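PDB 5EVJ: arsenite methyltransferase from Chlamydomonas reinhardtii, which probably catalyses the stepwise methylation of trivalent arsenic bound to glutathione, with S-adenosyl-L-methionine as methyl donor. Local coordinates for residues Leu283-Ile297 against His336-Phe350. The protein carries 15 engineered substitutions. Residues are numbered along the deposited sequence; the frame is centred on the assembly and turned at random.
Sequences LAEDYGQVAVYKGTI and HFTIIGDRAVHYGQF. Engineered in segment 283-297: Ala284 (natural residue Cys).
Thr296 OG1 and His336 ND1 share a short 2.6 Å hydrogen bond, and the hydroxyl lies at the edge of the imidazole. Ile297 CG1 packs over one face of that ring, 3.3 Å from its centroid, in a CH-pi contact. Beside this turn, strands 289-293 and 337-340 pair antiparallel in a small sheet completed by 318-320, apart from the seven-stranded methyltransferase sheet. Val290 bonds both ways with Ile340, and Val292 likewise with Thr338. Tyr293 and Phe337 share one face of this ladder with Ala291 and Ile339; helix 322-329 touches Phe337 and Ile339. Tyr293 CD1 sits above the Phe337 ring toward its rim, 3.4 Å from Phe337 CZ. On the other face Val290 and Ile340 lie side by side.

Beyond Gly288 and Gly341 the pairing breaks. Here Arg343 lies over the Tyr287 ring, CD 3.8 Å from its centroid and guanidinium plane turned only 14° from it. An extended chain from CG to NE carries the guanidinium toward the phenol end, where a water joins Arg343 NH1 to Tyr287 OH. The phenol also bonds Glu281, and Arg343 NH2 the carbonyl of Gln279. A leucine in place of Tyr287 would probably leave that water and Glu281 without their phenol partner and Arg343 without a flat surface. Asp286 OD1 accepts from Gly288 N, two residues on, in an Asx turn. Phe350 N bonds Ala284 O at 3.0 Å beside the weakly bonded 285-286/348-349 pairing.

Backbone bonds thus fix the ladder, while the CH-pi contact and shared water link the loops where regular pairing stops.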
loop_
_atom_site.group_PDB
_atom_site.type_symbol
_atom_site.label_atom_id
_atom_site.label_comp_id
_atom_site.label_asym_id
_atom_site.label_seq_id
_atom_site.Cartn_x
_atom_site.Cartn_y
_atom_site.Cartn_z
ATOM N N LEU A 283 12.338 16.284 -3.325
ATOM C CA LEU A 283 11.695 17.449 -2.664
ATOM C C LEU A 283 10.448 17.737 -3.462
ATOM O O LEU A 283 10.356 17.341 -4.634
ATOM C CB LEU A 283 12.605 18.701 -2.687
ATOM C CG LEU A 283 13.886 18.673 -1.781
ATOM C CD1 LEU A 283 14.744 19.905 -2.102
ATOM C CD2 LEU A 283 13.633 18.612 -0.274
ATOM N N ALA A 284 9.517 18.476 -2.849
ATOM C CA ALA A 284 8.427 19.069 -3.561
ATOM C C ALA A 284 9.012 20.171 -4.445
ATOM O O ALA A 284 9.541 21.158 -3.920
ATOM C CB ALA A 284 7.431 19.666 -2.517
ATOM N N GLU A 285 8.938 20.012 -5.775
ATOM C CA GLU A 285 9.550 20.916 -6.735
ATOM C C GLU A 285 8.433 21.572 -7.500
ATOM O O GLU A 285 7.415 20.931 -7.835
ATOM C CB GLU A 285 10.420 20.160 -7.773
ATOM C CG GLU A 285 11.659 19.462 -7.191
ATOM C CD GLU A 285 12.705 20.455 -6.632
ATOM O OE1 GLU A 285 12.507 21.712 -6.756
ATOM O OE2 GLU A 285 13.743 20.003 -6.067
ATOM N N ASP A 286 8.637 22.829 -7.871
ATOM C CA ASP A 286 7.519 23.630 -8.372
ATOM C C ASP A 286 7.554 23.735 -9.884
ATOM O O ASP A 286 8.366 24.461 -10.398
ATOM C CB ASP A 286 7.625 25.047 -7.781
ATOM C CG ASP A 286 6.321 25.923 -8.029
ATOM O OD1 ASP A 286 5.446 25.536 -8.891
ATOM O OD2 ASP A 286 6.182 26.962 -7.294
ATOM N N TYR A 287 6.663 23.079 -10.601
ATOM C CA TYR A 287 6.592 23.296 -12.039
ATOM C C TYR A 287 5.318 24.086 -12.438
ATOM O O TYR A 287 4.971 24.147 -13.628
ATOM C CB TYR A 287 6.655 21.944 -12.779
ATOM C CG TYR A 287 7.874 21.160 -12.446
ATOM C CD1 TYR A 287 9.083 21.449 -13.042
ATOM C CD2 TYR A 287 7.829 20.130 -11.500
ATOM C CE1 TYR A 287 10.233 20.734 -12.709
ATOM C CE2 TYR A 287 8.948 19.414 -11.180
ATOM C CZ TYR A 287 10.159 19.745 -11.777
ATOM O OH TYR A 287 11.292 19.041 -11.473
ATOM N N GLY A 288 4.666 24.725 -11.465
ATOM C CA GLY A 288 3.447 25.491 -11.740
ATOM C C GLY A 288 2.238 24.691 -12.241
ATOM O O GLY A 288 1.362 25.248 -12.967
ATOM N N GLN A 289 2.169 23.401 -11.863
ATOM C CA GLN A 289 1.065 22.601 -12.292
ATOM C C GLN A 289 -0.162 22.780 -11.395
ATOM O O GLN A 289 -0.048 23.123 -10.188
ATOM C CB GLN A 289 1.465 21.129 -12.393
ATOM C CG GLN A 289 2.546 20.826 -13.419
ATOM C CD GLN A 289 3.317 19.562 -13.009
ATOM O OE1 GLN A 289 3.907 19.489 -11.927
ATOM N NE2 GLN A 289 3.202 18.541 -13.815
ATOM N N VAL A 290 -1.328 22.497 -11.983
ATOM C CA VAL A 290 -2.613 22.449 -11.205
ATOM C C VAL A 290 -3.301 21.126 -11.429
ATOM O O VAL A 290 -3.393 20.704 -12.588
ATOM C CB VAL A 290 -3.545 23.572 -11.752
ATOM C CG1 VAL A 290 -4.963 23.519 -11.154
ATOM C CG2 VAL A 290 -2.857 24.938 -11.547
ATOM N N ALA A 291 -3.854 20.548 -10.365
ATOM C CA ALA A 291 -4.623 19.293 -10.402
ATOM C C ALA A 291 -6.131 19.487 -10.090
ATOM O O ALA A 291 -6.527 20.312 -9.211
ATOM C CB ALA A 291 -4.034 18.254 -9.424
ATOM N N VAL A 292 -6.980 18.762 -10.824
ATOM C CA VAL A 292 -8.383 18.870 -10.575
ATOM C C VAL A 292 -8.809 17.449 -10.548
ATOM O O VAL A 292 -8.593 16.679 -11.548
ATOM C CB VAL A 292 -9.151 19.640 -11.713
ATOM C CG1 VAL A 292 -10.620 19.921 -11.347
ATOM C CG2 VAL A 292 -8.442 20.929 -12.075
ATOM N N TYR A 293 -9.345 17.077 -9.391
ATOM C CA TYR A 293 -9.990 15.832 -9.273
ATOM C C TYR A 293 -11.380 15.896 -9.816
ATOM O O TYR A 293 -12.148 16.775 -9.451
ATOM C CB TYR A 293 -9.983 15.439 -7.871
ATOM C CG TYR A 293 -10.803 14.212 -7.661
ATOM C CD1 TYR A 293 -10.446 13.004 -8.287
ATOM C CD2 TYR A 293 -11.910 14.237 -6.766
ATOM C CE1 TYR A 293 -11.192 11.845 -8.070
ATOM C CE2 TYR A 293 -12.654 13.065 -6.539
ATOM C CZ TYR A 293 -12.299 11.864 -7.192
ATOM O OH TYR A 293 -13.022 10.688 -6.992
ATOM N N LYS A 294 -11.692 14.986 -10.736
ATOM C CA LYS A 294 -12.936 15.031 -11.510
ATOM C C LYS A 294 -14.123 14.323 -10.825
ATOM O O LYS A 294 -15.236 14.341 -11.341
ATOM C CB LYS A 294 -12.744 14.495 -12.985
ATOM C CG LYS A 294 -11.981 15.436 -13.891
ATOM C CD LYS A 294 -11.913 14.914 -15.339
ATOM C CE LYS A 294 -10.828 13.854 -15.419
ATOM N NZ LYS A 294 -10.286 13.671 -16.792
ATOM N N GLY A 295 -13.911 13.713 -9.683
ATOM C CA GLY A 295 -15.041 13.183 -8.919
ATOM C C GLY A 295 -15.498 11.770 -9.243
ATOM O O GLY A 295 -16.504 11.296 -8.672
ATOM N N THR A 296 -14.714 11.079 -10.087
ATOM C CA THR A 296 -15.154 9.901 -10.772
ATOM C C THR A 296 -14.671 8.630 -10.092
ATOM O O THR A 296 -14.864 7.534 -10.598
ATOM C CB THR A 296 -14.751 9.920 -12.248
ATOM O OG1 THR A 296 -13.354 10.237 -12.379
ATOM C CG2 THR A 296 -15.638 10.989 -13.103
ATOM N N ILE A 297 -14.043 8.727 -8.934
ATOM C CA ILE A 297 -13.574 7.469 -8.341
ATOM C C ILE A 297 -14.654 6.960 -7.441
ATOM O O ILE A 297 -15.042 7.663 -6.500
ATOM C CB ILE A 297 -12.289 7.613 -7.573
ATOM C CG1 ILE A 297 -11.201 7.977 -8.540
ATOM C CG2 ILE A 297 -12.039 6.408 -6.635
ATOM C CD1 ILE A 297 -9.891 8.301 -7.867
ATOM N N HIS A 336 -8.975 10.007 -13.598
ATOM C CA HIS A 336 -9.850 10.794 -12.736
ATOM C C HIS A 336 -9.361 12.213 -12.425
ATOM O O HIS A 336 -9.994 12.905 -11.582
ATOM C CB HIS A 336 -10.071 10.062 -11.434
ATOM C CG HIS A 336 -10.427 8.625 -11.621
ATOM N ND1 HIS A 336 -11.667 8.225 -12.055
ATOM C CD2 HIS A 336 -9.690 7.483 -11.478
ATOM C CE1 HIS A 336 -11.695 6.904 -12.176
ATOM N NE2 HIS A 336 -10.517 6.432 -11.801
ATOM N N PHE A 337 -8.259 12.649 -13.040
ATOM C CA PHE A 337 -7.665 13.938 -12.710
ATOM C C PHE A 337 -7.326 14.685 -13.952
ATOM O O PHE A 337 -6.929 14.063 -14.886
ATOM C CB PHE A 337 -6.344 13.760 -11.943
ATOM C CG PHE A 337 -6.579 13.365 -10.548
ATOM C CD1 PHE A 337 -6.727 12.044 -10.225
ATOM C CD2 PHE A 337 -6.693 14.359 -9.534
ATOM C CE1 PHE A 337 -6.971 11.657 -8.908
ATOM C CE2 PHE A 337 -6.937 13.985 -8.206
ATOM C CZ PHE A 337 -7.100 12.649 -7.875
ATOM N N THR A 338 -7.385 16.019 -13.923
ATOM C CA THR A 338 -6.836 16.843 -14.989
ATOM C C THR A 338 -5.653 17.550 -14.381
ATOM O O THR A 338 -5.728 18.084 -13.255
ATOM C CB THR A 338 -7.882 17.931 -15.428
ATOM O OG1 THR A 338 -9.158 17.321 -15.678
ATOM C CG2 THR A 338 -7.467 18.784 -16.667
ATOM N N ILE A 339 -4.579 17.602 -15.157
ATOM C CA ILE A 339 -3.394 18.349 -14.831
ATOM C C ILE A 339 -3.307 19.482 -15.779
ATOM O O ILE A 339 -3.318 19.301 -16.997
ATOM C CB ILE A 339 -2.111 17.510 -15.089
ATOM C CG1 ILE A 339 -2.151 16.222 -14.270
ATOM C CG2 ILE A 339 -0.941 18.257 -14.540
ATOM C CD1 ILE A 339 -2.273 16.497 -12.758
ATOM N N ILE A 340 -3.147 20.674 -15.243
ATOM C CA ILE A 340 -2.930 21.792 -16.129
ATOM C C ILE A 340 -1.498 22.208 -15.941
ATOM O O ILE A 340 -1.039 22.441 -14.826
ATOM C CB ILE A 340 -3.877 22.942 -15.722
ATOM C CG1 ILE A 340 -5.329 22.567 -16.069
ATOM C CG2 ILE A 340 -3.511 24.181 -16.469
ATOM C CD1 ILE A 340 -6.365 22.956 -15.027
ATOM N N GLY A 341 -0.798 22.364 -17.037
ATOM C CA GLY A 341 0.603 22.711 -16.999
ATOM C C GLY A 341 1.442 21.526 -17.391
ATOM O O GLY A 341 0.934 20.502 -17.839
ATOM N N ASP A 342 2.755 21.665 -17.238
ATOM C CA ASP A 342 3.658 20.563 -17.433
ATOM C C ASP A 342 4.996 20.917 -16.767
ATOM O O ASP A 342 5.048 21.768 -15.879
ATOM C CB ASP A 342 3.785 20.286 -18.926
ATOM C CG ASP A 342 4.354 21.443 -19.658
ATOM O OD1 ASP A 342 4.954 22.336 -18.999
ATOM O OD2 ASP A 342 4.209 21.474 -20.887
ATOM N N ARG A 343 6.071 20.238 -17.155
ATOM C CA ARG A 343 7.329 20.376 -16.452
ATOM C C ARG A 343 8.339 21.090 -17.321
ATOM O O ARG A 343 9.495 21.019 -17.029
ATOM C CB ARG A 343 7.873 19.000 -15.991
ATOM C CG ARG A 343 7.086 18.354 -14.878
ATOM C CD ARG A 343 8.072 17.385 -14.202
ATOM N NE ARG A 343 7.435 16.511 -13.232
ATOM C CZ ARG A 343 8.077 15.751 -12.335
ATOM N NH1 ARG A 343 9.446 15.720 -12.273
ATOM N NH2 ARG A 343 7.337 14.965 -11.515
ATOM N N ALA A 344 7.925 21.828 -18.353
ATOM C CA ALA A 344 8.913 22.558 -19.201
ATOM C C ALA A 344 9.642 23.705 -18.494
ATOM O O ALA A 344 10.698 24.179 -18.948
ATOM C CB ALA A 344 8.317 23.017 -20.538
ATOM N N VAL A 345 9.088 24.169 -17.393
ATOM C CA VAL A 345 9.696 25.297 -16.741
ATOM C C VAL A 345 9.663 25.004 -15.304
ATOM O O VAL A 345 8.604 24.708 -14.766
ATOM C CB VAL A 345 8.987 26.685 -16.993
ATOM C CG1 VAL A 345 9.729 27.760 -16.184
ATOM C CG2 VAL A 345 8.922 27.060 -18.511
ATOM N N HIS A 346 10.842 25.108 -14.687
ATOM C CA HIS A 346 10.979 24.901 -13.245
ATOM C C HIS A 346 10.989 26.245 -12.523
ATOM O O HIS A 346 11.718 27.201 -12.925
ATOM C CB HIS A 346 12.280 24.082 -13.003
ATOM C CG HIS A 346 12.649 23.890 -11.572
ATOM N ND1 HIS A 346 11.952 23.057 -10.726
ATOM C CD2 HIS A 346 13.673 24.382 -10.850
ATOM C CE1 HIS A 346 12.498 23.085 -9.519
ATOM N NE2 HIS A 346 13.548 23.885 -9.578
ATOM N N TYR A 347 10.243 26.307 -11.428
ATOM C CA TYR A 347 10.069 27.574 -10.709
ATOM C C TYR A 347 10.766 27.632 -9.387
ATOM O O TYR A 347 10.810 28.700 -8.756
ATOM C CB TYR A 347 8.547 27.906 -10.479
ATOM C CG TYR A 347 7.807 28.121 -11.785
ATOM C CD1 TYR A 347 7.796 29.370 -12.419
ATOM C CD2 TYR A 347 7.153 27.054 -12.402
ATOM C CE1 TYR A 347 7.135 29.534 -13.643
ATOM C CE2 TYR A 347 6.497 27.187 -13.624
ATOM C CZ TYR A 347 6.480 28.413 -14.246
ATOM O OH TYR A 347 5.823 28.485 -15.458
ATOM N N GLY A 348 11.262 26.485 -8.900
ATOM C CA GLY A 348 11.888 26.563 -7.602
ATOM C C GLY A 348 11.284 25.534 -6.716
ATOM O O GLY A 348 10.572 24.653 -7.167
ATOM N N GLN A 349 11.638 25.584 -5.453
ATOM C CA GLN A 349 11.083 24.646 -4.579
ATOM C C GLN A 349 9.618 25.027 -4.224
ATOM O O GLN A 349 9.316 26.194 -3.998
ATOM C CB GLN A 349 11.942 24.619 -3.336
ATOM C CG GLN A 349 11.514 23.532 -2.344
ATOM C CD GLN A 349 12.392 23.572 -1.137
ATOM O OE1 GLN A 349 13.521 24.195 -1.156
ATOM N NE2 GLN A 349 11.940 22.938 -0.082
ATOM N N PHE A 350 8.721 24.040 -4.140
ATOM C CA PHE A 350 7.305 24.343 -4.042
ATOM C C PHE A 350 6.983 24.645 -2.607
ATOM O O PHE A 350 7.424 23.909 -1.729
ATOM C CB PHE A 350 6.531 23.152 -4.590
ATOM C CG PHE A 350 5.064 23.216 -4.340
ATOM C CD1 PHE A 350 4.247 23.851 -5.211
ATOM C CD2 PHE A 350 4.516 22.631 -3.215
ATOM C CE1 PHE A 350 2.892 23.887 -5.007
ATOM C CE2 PHE A 350 3.154 22.652 -3.005
ATOM C CZ PHE A 350 2.341 23.270 -3.922
HETATM O O HOH W 1 11.356 17.005 -13.956
HETATM O O HOH W 2 2.977 24.067 -15.386
HETATM O O HOH W 3 4.558 16.109 -12.819
HETATM O O HOH W 4 2.196 17.713 -16.371
#